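Local structure of mnemiopsin 1 (Mnemiopsis leidyi, 5VP3) at residues M57-P60 / D61-R64; V107-E110 / A111-R115. The protein probably emits blue light when calcium binding to its EF-hands triggers decarboxylation of a preloaded peroxy-coelenterazine, as in other calcium-regulated photoproteins. One frame throughout, in Å; residues are numbered along the deposited sequence.

Contact 1: residues M57-P60 / D61-R64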
ATOM      1  N   MET A  57      -3.077  -4.164  10.205  0.70 31.95           N
ATOM      2  CA  MET A  57      -4.496  -3.825  10.221  0.70 32.82           C
ATOM      3  C   MET A  57      -4.858  -2.751  11.240  0.70 33.73           C
ATOM      4  O   MET A  57      -5.988  -2.247  11.211  0.70 33.73           O
ATOM      5  CB  MET A  57      -5.307  -5.095  10.478  0.70 31.62           C
ATOM      6  CG  MET A  57      -5.143  -6.107   9.361  0.70 33.76           C
ATOM      7  SD  MET A  57      -5.547  -5.453   7.720  0.70 34.74           S
ATOM      8  CE  MET A  57      -7.128  -4.703   8.090  0.70 24.84           C
ATOM      9  N   TYR A  58      -3.930  -2.364  12.111  1.00 31.98           N
ATOM     10  CA  TYR A  58      -4.175  -1.257  13.027  1.00 40.34           C
ATOM     11  C   TYR A  58      -4.466   0.038  12.264  1.00 38.80           C
ATOM     12  O   TYR A  58      -5.247   0.886  12.723  1.00 35.62           O
ATOM     13  CB  TYR A  58      -2.964  -1.129  13.961  1.00 35.52           C
ATOM     14  CG  TYR A  58      -2.852   0.124  14.785  1.00 32.69           C
ATOM     15  CD1 TYR A  58      -3.393   0.197  16.049  1.00 35.16           C
ATOM     16  CD2 TYR A  58      -2.149   1.210  14.324  1.00 41.04           C
ATOM     17  CE1 TYR A  58      -3.267   1.339  16.817  1.00 42.06           C
ATOM     18  CE2 TYR A  58      -2.006   2.352  15.092  1.00 46.42           C
ATOM     19  CZ  TYR A  58      -2.570   2.403  16.330  1.00 41.81           C
ATOM     20  OH  TYR A  58      -2.441   3.531  17.089  1.00 57.10           O
ATOM     21  N   TRP A  59      -3.913   0.187  11.088  1.00 37.60           N
ATOM     22  CA  TRP A  59      -3.987   1.476  10.418  1.00 32.14           C
ATOM     23  C   TRP A  59      -5.322   1.671   9.709  1.00 34.87           C
ATOM     24  O   TRP A  59      -5.970   2.715   9.908  1.00 31.06           O
ATOM     25  CB  TRP A  59      -2.794   1.605   9.471  1.00 39.35           C
ATOM     26  CG  TRP A  59      -1.532   1.565  10.281  1.00 41.84           C
ATOM     27  CD1 TRP A  59      -0.716   0.496  10.438  1.00 44.12           C
ATOM     28  CD2 TRP A  59      -0.989   2.610  11.110  1.00 37.13           C
ATOM     29  NE1 TRP A  59       0.312   0.802  11.299  1.00 46.38           N
ATOM     30  CE2 TRP A  59       0.164   2.089  11.732  1.00 45.37           C
ATOM     31  CE3 TRP A  59      -1.373   3.923  11.400  1.00 49.53           C
ATOM     32  CZ2 TRP A  59       0.958   2.838  12.586  1.00 39.87           C
ATOM     33  CZ3 TRP A  59      -0.592   4.661  12.264  1.00 46.84           C
ATOM     34  CH2 TRP A  59       0.575   4.111  12.841  1.00 37.11           C
ATOM     35  N   PRO A  60      -5.775   0.714   8.890  1.00 30.33           N
ATOM     36  CA  PRO A  60      -7.128   0.841   8.329  1.00 30.04           C
ATOM     37  C   PRO A  60      -8.175   0.858   9.398  1.00 29.01           C
ATOM     38  O   PRO A  60      -9.191   1.537   9.250  1.00 31.39           O
ATOM     39  CB  PRO A  60      -7.275  -0.392   7.436  1.00 28.88           C
ATOM     40  CG  PRO A  60      -6.172  -1.347   7.875  1.00 28.28           C
ATOM     41  CD  PRO A  60      -5.072  -0.461   8.336  1.00 34.05           C
ATOM     42  N   ASP A  61      -7.955   0.143  10.500  1.00 34.30           N
ATOM     43  CA  ASP A  61      -8.934   0.205  11.572  1.00 37.91           C
ATOM     44  C   ASP A  61      -8.986   1.607  12.167  1.00 31.21           C
ATOM     45  O   ASP A  61     -10.065   2.076  12.544  1.00 33.29           O
ATOM     46  CB  ASP A  61      -8.640  -0.863  12.636  1.00 36.17           C
ATOM     47  CG  ASP A  61      -9.660  -0.858  13.758  1.00 31.83           C
ATOM     48  OD1 ASP A  61     -10.810  -1.327  13.540  1.00 33.61           O
ATOM     49  OD2 ASP A  61      -9.310  -0.349  14.842  1.00 29.07           O
ATOM     50  N   ARG A  62      -7.843   2.306  12.254  1.00 30.67           N
ATOM     51  CA  ARG A  62      -7.891   3.705  12.703  1.00 37.39           C
ATOM     52  C   ARG A  62      -8.585   4.598  11.671  1.00 38.27           C
ATOM     53  O   ARG A  62      -9.306   5.542  12.024  1.00 35.54           O
ATOM     54  CB  ARG A  62      -6.476   4.216  12.992  1.00 37.65           C
ATOM     55  CG  ARG A  62      -5.974   3.835  14.380  1.00 40.27           C
ATOM     56  CD  ARG A  62      -4.622   4.468  14.677  1.00 52.61           C
ATOM     57  NE  ARG A  62      -4.678   5.933  14.646  1.00 67.10           N
ATOM     58  CZ  ARG A  62      -3.610   6.726  14.720  1.00 71.66           C
ATOM     59  NH1 ARG A  62      -2.391   6.203  14.825  1.00 74.57           N
ATOM     60  NH2 ARG A  62      -3.757   8.047  14.689  1.00 75.54           N
ATOM     61  N   MET A  63      -8.398   4.303  10.391  1.00 34.06           N
ATOM     62  CA  MET A  63      -9.114   5.039   9.360  1.00 30.23           C
ATOM     63  C   MET A  63     -10.611   4.909   9.596  1.00 39.45           C
ATOM     64  O   MET A  63     -11.327   5.915   9.664  1.00 36.19           O
ATOM     65  CB  MET A  63      -8.692   4.502   7.986  1.00 31.45           C
ATOM     66  CG  MET A  63      -9.282   5.200   6.797  1.00 37.76           C
ATOM     67  SD  MET A  63      -8.625   6.872   6.737  1.00 35.37           S
ATOM     68  CE  MET A  63     -10.108   7.793   6.373  1.00 35.94           C
ATOM     69  N   ARG A  64     -11.078   3.671   9.819  1.00 37.48           N
ATOM     70  CA  ARG A  64     -12.491   3.392  10.092  1.00 30.09           C
ATOM     71  C   ARG A  64     -13.018   4.236  11.245  1.00 32.92           C
ATOM     72  O   ARG A  64     -14.148   4.741  11.193  1.00 38.88           O
ATOM     73  CB  ARG A  64     -12.651   1.897  10.411  1.00 35.13           C
ATOM     74  CG  ARG A  64     -14.033   1.458  10.825  1.00 41.59           C
ATOM     75  CD  ARG A  64     -14.074  -0.022  11.166  1.00 30.28           C
ATOM     76  NE  ARG A  64     -13.482  -0.316  12.461  1.00 28.84           N
ATOM     77  CZ  ARG A  64     -14.111  -0.181  13.628  1.00 30.97           C
ATOM     78  NH1 ARG A  64     -15.368   0.217  13.679  1.00 29.04           N
ATOM     79  NH2 ARG A  64     -13.468  -0.455  14.756  1.00 33.76           N
TER
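With CG of Tyr58 trans to its own nitrogen (chi1 167°) and the Arg62 chain turned at chi3 (61°), the arginine methylenes are brought onto the phenol one helical turn back. Arg62 lays its aliphatic part across the ring: CG stands over one face near the rim, and CD comes within 3.3 Å of Tyr58 CZ. The guanidinium plane is turned 71° from the ring, and the closest approach is made through CD. Further along, Arg62 NH1 approaches Trp59 CZ3 at 3.5 Å, and CD2 of Tyr58 lies over the centre of the indole. Arg62 NH1 also forms a salt bridge with Asp156, which fixes the far end of the chain.

These residues lie on helix 53-66, the exiting helix of the EF-hand whose loop supplies Asp44, Asp46, Asp48, Lys50 and Glu55 to a cadmium ion. Neither Trp59 N nor Pro60 N, which has no hydrogen, bonds to the turn before, and the helix kinks here; regular bonding is carried on by Arg62 N to Tyr58 O (3.0 Å) and Arg64 N to Pro60 O (2.9 Å). On the outer side Arg64 grips Asp61 OD1 side-on through NE and NH2, while Met63 runs inward onto Tyr131 and Met151.

Contact 2: residues V107-E110 / A111-R115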
ATOM      1  N   VAL A 107      10.022  -7.495  -5.116  1.00 27.07           N
ATOM      2  CA  VAL A 107       9.416  -8.539  -5.929  1.00 24.26           C
ATOM      3  C   VAL A 107       7.949  -8.237  -6.149  1.00 29.56           C
ATOM      4  O   VAL A 107       7.377  -8.615  -7.179  1.00 27.01           O
ATOM      5  CB  VAL A 107       9.616  -9.928  -5.307  1.00 24.45           C
ATOM      6  CG1 VAL A 107       8.957 -10.019  -3.923  1.00 28.40           C
ATOM      7  CG2 VAL A 107       9.094 -11.046  -6.265  1.00 31.80           C
ATOM      8  N   PHE A 108       7.301  -7.582  -5.183  1.00 30.41           N
ATOM      9  CA  PHE A 108       5.929  -7.144  -5.402  1.00 29.03           C
ATOM     10  C   PHE A 108       5.849  -6.172  -6.582  1.00 27.65           C
ATOM     11  O   PHE A 108       4.931  -6.263  -7.412  1.00 25.20           O
ATOM     12  CB  PHE A 108       5.374  -6.500  -4.130  1.00 32.29           C
ATOM     13  CG  PHE A 108       4.021  -5.883  -4.322  1.00 29.42           C
ATOM     14  CD1 PHE A 108       2.888  -6.671  -4.306  1.00 31.45           C
ATOM     15  CD2 PHE A 108       3.885  -4.531  -4.570  1.00 23.16           C
ATOM     16  CE1 PHE A 108       1.649  -6.133  -4.514  1.00 31.46           C
ATOM     17  CE2 PHE A 108       2.623  -3.970  -4.760  1.00 29.24           C
ATOM     18  CZ  PHE A 108       1.517  -4.778  -4.722  1.00 35.10           C
ATOM     19  N   ALA A 109       6.824  -5.262  -6.700  1.00 27.58           N
ATOM     20  CA  ALA A 109       6.790  -4.294  -7.792  1.00 29.30           C
ATOM     21  C   ALA A 109       6.895  -4.988  -9.142  1.00 27.30           C
ATOM     22  O   ALA A 109       6.232  -4.582 -10.106  1.00 29.94           O
ATOM     23  CB  ALA A 109       7.919  -3.274  -7.652  1.00 29.04           C
ATOM     24  N   GLU A 110       7.786  -5.976  -9.259  1.00 28.25           N
ATOM     25  CA  GLU A 110       7.865  -6.743 -10.497  1.00 22.51           C
ATOM     26  C   GLU A 110       6.553  -7.461 -10.785  1.00 20.89           C
ATOM     27  O   GLU A 110       6.108  -7.509 -11.935  1.00 29.47           O
ATOM     28  CB  GLU A 110       9.012  -7.742 -10.425  1.00 30.26           C
ATOM     29  CG  GLU A 110       9.140  -8.626 -11.644  1.00 31.85           C
ATOM     30  CD  GLU A 110       9.544  -7.907 -12.921  1.00 38.48           C
ATOM     31  OE1 GLU A 110      10.120  -6.808 -12.841  1.00 33.41           O
ATOM     32  OE2 GLU A 110       9.295  -8.463 -14.023  1.00 39.42           O
ATOM     33  N   ALA A 111       5.918  -8.032  -9.753  1.00 20.89           N
ATOM     34  CA  ALA A 111       4.648  -8.724  -9.957  1.00 22.91           C
ATOM     35  C   ALA A 111       3.552  -7.767 -10.436  1.00 30.00           C
ATOM     36  O   ALA A 111       2.744  -8.127 -11.292  1.00 29.59           O
ATOM     37  CB  ALA A 111       4.237  -9.438  -8.673  1.00 30.81           C
ATOM     38  N   GLU A 112       3.518  -6.530  -9.925  1.00 32.73           N
ATOM     39  CA  GLU A 112       2.585  -5.555 -10.478  1.00 34.67           C
ATOM     40  C   GLU A 112       2.905  -5.247 -11.939  1.00 30.13           C
ATOM     41  O   GLU A 112       1.997  -5.068 -12.749  1.00 26.24           O
ATOM     42  CB  GLU A 112       2.583  -4.259  -9.644  1.00 25.31           C
ATOM     43  CG  GLU A 112       1.887  -4.386  -8.296  1.00 31.19           C
ATOM     44  CD  GLU A 112       0.386  -4.254  -8.380  1.00 25.21           C
ATOM     45  OE1 GLU A 112      -0.150  -3.133  -8.591  1.00 32.07           O
ATOM     46  OE2 GLU A 112      -0.281  -5.292  -8.214  1.00 22.80           O
ATOM     47  N   ARG A 113       4.184  -5.129 -12.292  1.00 24.74           N
ATOM     48  CA  ARG A 113       4.521  -4.912 -13.703  1.00 31.42           C
ATOM     49  C   ARG A 113       4.074  -6.084 -14.585  1.00 31.74           C
ATOM     50  O   ARG A 113       3.630  -5.886 -15.725  1.00 34.96           O
ATOM     51  CB  ARG A 113       6.028  -4.671 -13.856  1.00 34.67           C
ATOM     52  CG  ARG A 113       6.456  -3.253 -13.349  1.00 34.10           C
ATOM     53  CD  ARG A 113       7.923  -2.947 -13.641  1.00 41.93           C
ATOM     54  NE  ARG A 113       8.857  -3.884 -12.994  1.00 37.94           N
ATOM     55  CZ  ARG A 113       9.535  -3.641 -11.866  1.00 38.68           C
ATOM     56  NH1 ARG A 113       9.409  -2.487 -11.211  1.00 36.15           N
ATOM     57  NH2 ARG A 113      10.362  -4.560 -11.385  1.00 31.38           N
ATOM     58  N   GLU A 114       4.188  -7.314 -14.076  1.00 25.96           N
ATOM     59  CA  GLU A 114       3.794  -8.505 -14.839  1.00 24.63           C
ATOM     60  C   GLU A 114       2.287  -8.510 -15.041  1.00 28.32           C
ATOM     61  O   GLU A 114       1.791  -8.712 -16.150  1.00 30.63           O
ATOM     62  CB  GLU A 114       4.271  -9.751 -14.075  1.00 23.36           C
ATOM     63  CG  GLU A 114       4.049 -11.106 -14.738  1.00 30.92           C
ATOM     64  CD  GLU A 114       4.786 -11.244 -16.066  1.00 34.91           C
ATOM     65  OE1 GLU A 114       5.880 -10.667 -16.198  1.00 32.17           O
ATOM     66  OE2 GLU A 114       4.270 -11.918 -16.979  1.00 36.18           O
ATOM     67  N   ARG A 115       1.572  -8.198 -13.997  1.00 27.96           N
ATOM     68  CA  ARG A 115       0.155  -8.014 -14.066  1.00 27.56           C
ATOM     69  C   ARG A 115      -0.249  -6.964 -15.081  1.00 31.14           C
ATOM     70  O   ARG A 115      -1.137  -7.175 -15.811  1.00 33.76           O
ATOM     71  CB  ARG A 115      -0.406  -7.651 -12.721  1.00 26.94           C
ATOM     72  CG  ARG A 115      -0.725  -8.784 -11.788  1.00 36.77           C
ATOM     73  CD  ARG A 115      -1.155  -8.283 -10.419  1.00 39.69           C
ATOM     74  NE  ARG A 115      -0.651  -9.199  -9.479  1.00 57.18           N
ATOM     75  CZ  ARG A 115       0.209  -8.946  -8.548  1.00 35.40           C
ATOM     76  NH1 ARG A 115       0.625  -7.769  -8.299  1.00 32.04           N
ATOM     77  NH2 ARG A 115       0.598  -9.939  -7.844  1.00 53.78           N
TER
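Phe108 and Glu112 form the tight, buried side of this helical turn. The glutamate CG sits over the face of the phenyl ring in a CH-pi contact, 3.6 Å from Phe108 CZ, and the carboxylate plane is nearly parallel to that of the ring. Glu112 reaches this place because its chain folds at chi2 (-82°) instead of extending. Its buried oxygens are satisfied by Ser122 OG and the backbone nitrogens of Leu123 and Ile124; Arg115 NH1 adds a salt bridge to Glu112 OE2, although its hydrogen bond is weak.

The other side is looser, with Arg113 exposed. Its guanidinium folds back over Glu110, and NE and NH2 both donate to Glu110 OE1, the NH2 bond being the shorter at 2.7 Å and the straighter at 160°. NH2 comes to the anti side of the carboxylate, whereas NE meets the same oxygen from above its plane. Glu114, by contrast, is buried: its OE2 is salt-bridged to Arg118, and its OE1 shares Asn19 ND2 with Glu110 OE2, which probably eases the repulsion between the two acids.

Within helix 101-117, the turn packs Val107 against helix 9-16, Phe108 against Phe84 and His87 of helix 71-87, and both Phe108 and Arg115 against the start of helix 123-135.

In the fold
From the N terminus, the chain passes through helices 9-16 and 30-43 and the first cadmium-binding loop before reaching contact 1 on helix 53-66. Helix 71-87 and the short strand 96-97, paired antiparallel with 50-51, then lead to contact 2 on helix 101-117. Each contact lies within a single helix and closes no loop; the two follow in series, neither nested nor crossed, on opposite sides of the chain's centre, with centres about 26 Å apart and no touch. Helices 71-87 and 123-135 receive side chains from both. Contact 1 additionally faces helix 145-154 in the C-terminal EF-hand pair, whereas contact 2 joins the N-terminal helix 9-16.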